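Local coordinates for protein tryptophanyl-tRNA synthetase (Aeropyrum pernix, PDB 3A04) that catalyses the ATP-dependent attachment of L-tryptophan to its cognate tRNA, releasing AMP and diphosphate, as a class I aminoacyl-tRNA synthetase, at residues K360-A363 with W364-E368. Numbering follows the deposited sequence.
Sequences KTIA and WKLVE
With CG2 of Ile362 opposite its own backbone N and CG of Leu366 opposite its own carbonyl carbon (chi1 -48°), the two branched side chains converge from successive turns. Ile362 CG2 reaches the fork of Leu366, lying 4.0 Å from Leu366 CD2, and the chains pass each other at a slant. Leu366 CG also settles over the Ile362 carbonyl oxygen. Both residues rest on Pro143, and Leu366 touches Phe148 as well, so bulky hydrocarbon suits these two places.

Trp364 also has CG anti to its carbonyl carbon (chi1 -74°), which sets the CD1 edge of the indole back toward the preceding turn, CD1 3.5 Å from Lys360 O. A ring of this size can pack on Val129 while its NE1 donates to Glu130, both on helix 121-139. The buried methyl of Ala363 packs on Val129 and Ile133; a small side chain suits a place so close to that helix. On the exposed side, Lys365 CG lies 3.7 Å from Thr361 O, and the bend at the last torsion brings Lys365 NZ to 4.3 Å from Thr361 CG2; a long aliphatic chain with a charged end fits a surface position.

Three backbone hydrogen bonds span this end. Trp364 N to Lys360 O, an i+4 bond, is the longest at 3.3 Å. Lys365 N to Ile362 O (3.0 Å) and Leu366 N to Ala363 O (2.9 Å) are i+3 bonds, their donors more than 50° above the carbonyl planes, off the lone pairs. Val367 is extended and leans on Phe148 and Phe150. Such i+3 bonds are common where an alpha-helix ends, here where helix 334-364 packs against helix 121-139 and outermost strand 147-150 of the Rossmann-type catalytic fold of class I synthetases.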
loop_
_atom_site.group_PDB
_atom_site.type_symbol
_atom_site.label_atom_id
_atom_site.label_comp_id
_atom_site.label_asym_id
_atom_site.label_seq_id
_atom_site.Cartn_x
_atom_site.Cartn_y
_atom_site.Cartn_z
ATOM N N LYS A 360 -22.537 -9.887 -19.844
ATOM C CA LYS A 360 -21.063 -9.968 -19.965
ATOM C C LYS A 360 -20.484 -8.865 -20.877
ATOM O O LYS A 360 -19.518 -8.177 -20.538
ATOM C CB LYS A 360 -20.601 -11.316 -20.512
ATOM C CG LYS A 360 -20.803 -12.509 -19.628
ATOM C CD LYS A 360 -20.197 -13.756 -20.235
ATOM C CE LYS A 360 -20.525 -14.960 -19.400
ATOM N NZ LYS A 360 -19.855 -16.226 -19.905
ATOM N N THR A 361 -21.128 -8.670 -22.014
ATOM C CA THR A 361 -20.832 -7.547 -22.937
ATOM C C THR A 361 -20.888 -6.170 -22.261
ATOM O O THR A 361 -19.929 -5.347 -22.333
ATOM C CB THR A 361 -21.835 -7.668 -24.088
ATOM O OG1 THR A 361 -21.558 -8.930 -24.721
ATOM C CG2 THR A 361 -21.752 -6.459 -25.118
ATOM N N ILE A 362 -21.993 -5.933 -21.560
ATOM C CA ILE A 362 -22.169 -4.702 -20.824
ATOM C C ILE A 362 -21.052 -4.587 -19.757
ATOM O O ILE A 362 -20.526 -3.481 -19.547
ATOM C CB ILE A 362 -23.525 -4.733 -20.114
ATOM C CG1 ILE A 362 -24.655 -4.492 -21.126
ATOM C CG2 ILE A 362 -23.611 -3.689 -19.019
ATOM C CD1 ILE A 362 -26.077 -4.773 -20.484
ATOM N N ALA A 363 -20.687 -5.714 -19.132
ATOM C CA ALA A 363 -19.773 -5.672 -17.991
ATOM C C ALA A 363 -18.398 -5.100 -18.385
ATOM O O ALA A 363 -17.860 -4.246 -17.670
ATOM C CB ALA A 363 -19.633 -7.053 -17.344
ATOM N N TRP A 364 -17.839 -5.556 -19.516
ATOM C CA TRP A 364 -16.527 -5.060 -19.948
ATOM C C TRP A 364 -16.510 -3.557 -20.171
ATOM O O TRP A 364 -15.453 -2.974 -20.149
ATOM C CB TRP A 364 -15.962 -5.771 -21.184
ATOM C CG TRP A 364 -15.458 -7.151 -20.910
ATOM C CD1 TRP A 364 -16.115 -8.301 -21.193
ATOM C CD2 TRP A 364 -14.202 -7.540 -20.295
ATOM N NE1 TRP A 364 -15.362 -9.383 -20.818
ATOM C CE2 TRP A 364 -14.174 -8.946 -20.287
ATOM C CE3 TRP A 364 -13.080 -6.829 -19.795
ATOM C CZ2 TRP A 364 -13.111 -9.685 -19.749
ATOM C CZ3 TRP A 364 -12.002 -7.583 -19.240
ATOM C CH2 TRP A 364 -12.035 -8.981 -19.231
ATOM N N LYS A 365 -17.681 -2.932 -20.325
ATOM C CA LYS A 365 -17.770 -1.480 -20.440
ATOM C C LYS A 365 -18.009 -0.735 -19.125
ATOM O O LYS A 365 -17.973 0.481 -19.084
ATOM C CB LYS A 365 -18.883 -1.145 -21.425
ATOM C CG LYS A 365 -18.763 -1.880 -22.746
ATOM C CD LYS A 365 -19.697 -1.219 -23.801
ATOM C CE LYS A 365 -20.000 -2.157 -24.991
ATOM N NZ LYS A 365 -21.460 -2.183 -25.376
ATOM N N LEU A 366 -18.249 -1.440 -18.029
ATOM C CA LEU A 366 -18.520 -0.775 -16.747
ATOM C C LEU A 366 -17.253 -0.549 -15.890
ATOM O O LEU A 366 -17.313 0.065 -14.790
ATOM C CB LEU A 366 -19.526 -1.579 -15.926
ATOM C CG LEU A 366 -20.783 -2.025 -16.673
ATOM C CD1 LEU A 366 -21.644 -2.807 -15.666
ATOM C CD2 LEU A 366 -21.526 -0.812 -17.223
ATOM N N VAL A 367 -16.123 -1.037 -16.376
ATOM C CA VAL A 367 -14.874 -0.929 -15.623
ATOM C C VAL A 367 -13.690 -0.648 -16.524
ATOM O O VAL A 367 -13.750 -0.920 -17.708
ATOM C CB VAL A 367 -14.580 -2.186 -14.822
ATOM C CG1 VAL A 367 -15.585 -2.312 -13.675
ATOM C CG2 VAL A 367 -14.584 -3.422 -15.709
ATOM N N GLU A 368 -12.635 -0.075 -15.951
ATOM C CA GLU A 368 -11.369 0.052 -16.659
ATOM C C GLU A 368 -10.455 -0.990 -16.055
ATOM O O GLU A 368 -10.038 -0.881 -14.885
ATOM C CB GLU A 368 -10.749 1.463 -16.504
ATOM C CG GLU A 368 -9.463 1.632 -17.384
ATOM C CD GLU A 368 -8.683 2.984 -17.097
ATOM O OE1 GLU A 368 -9.145 4.058 -17.556
ATOM O OE2 GLU A 368 -7.605 2.932 -16.427
#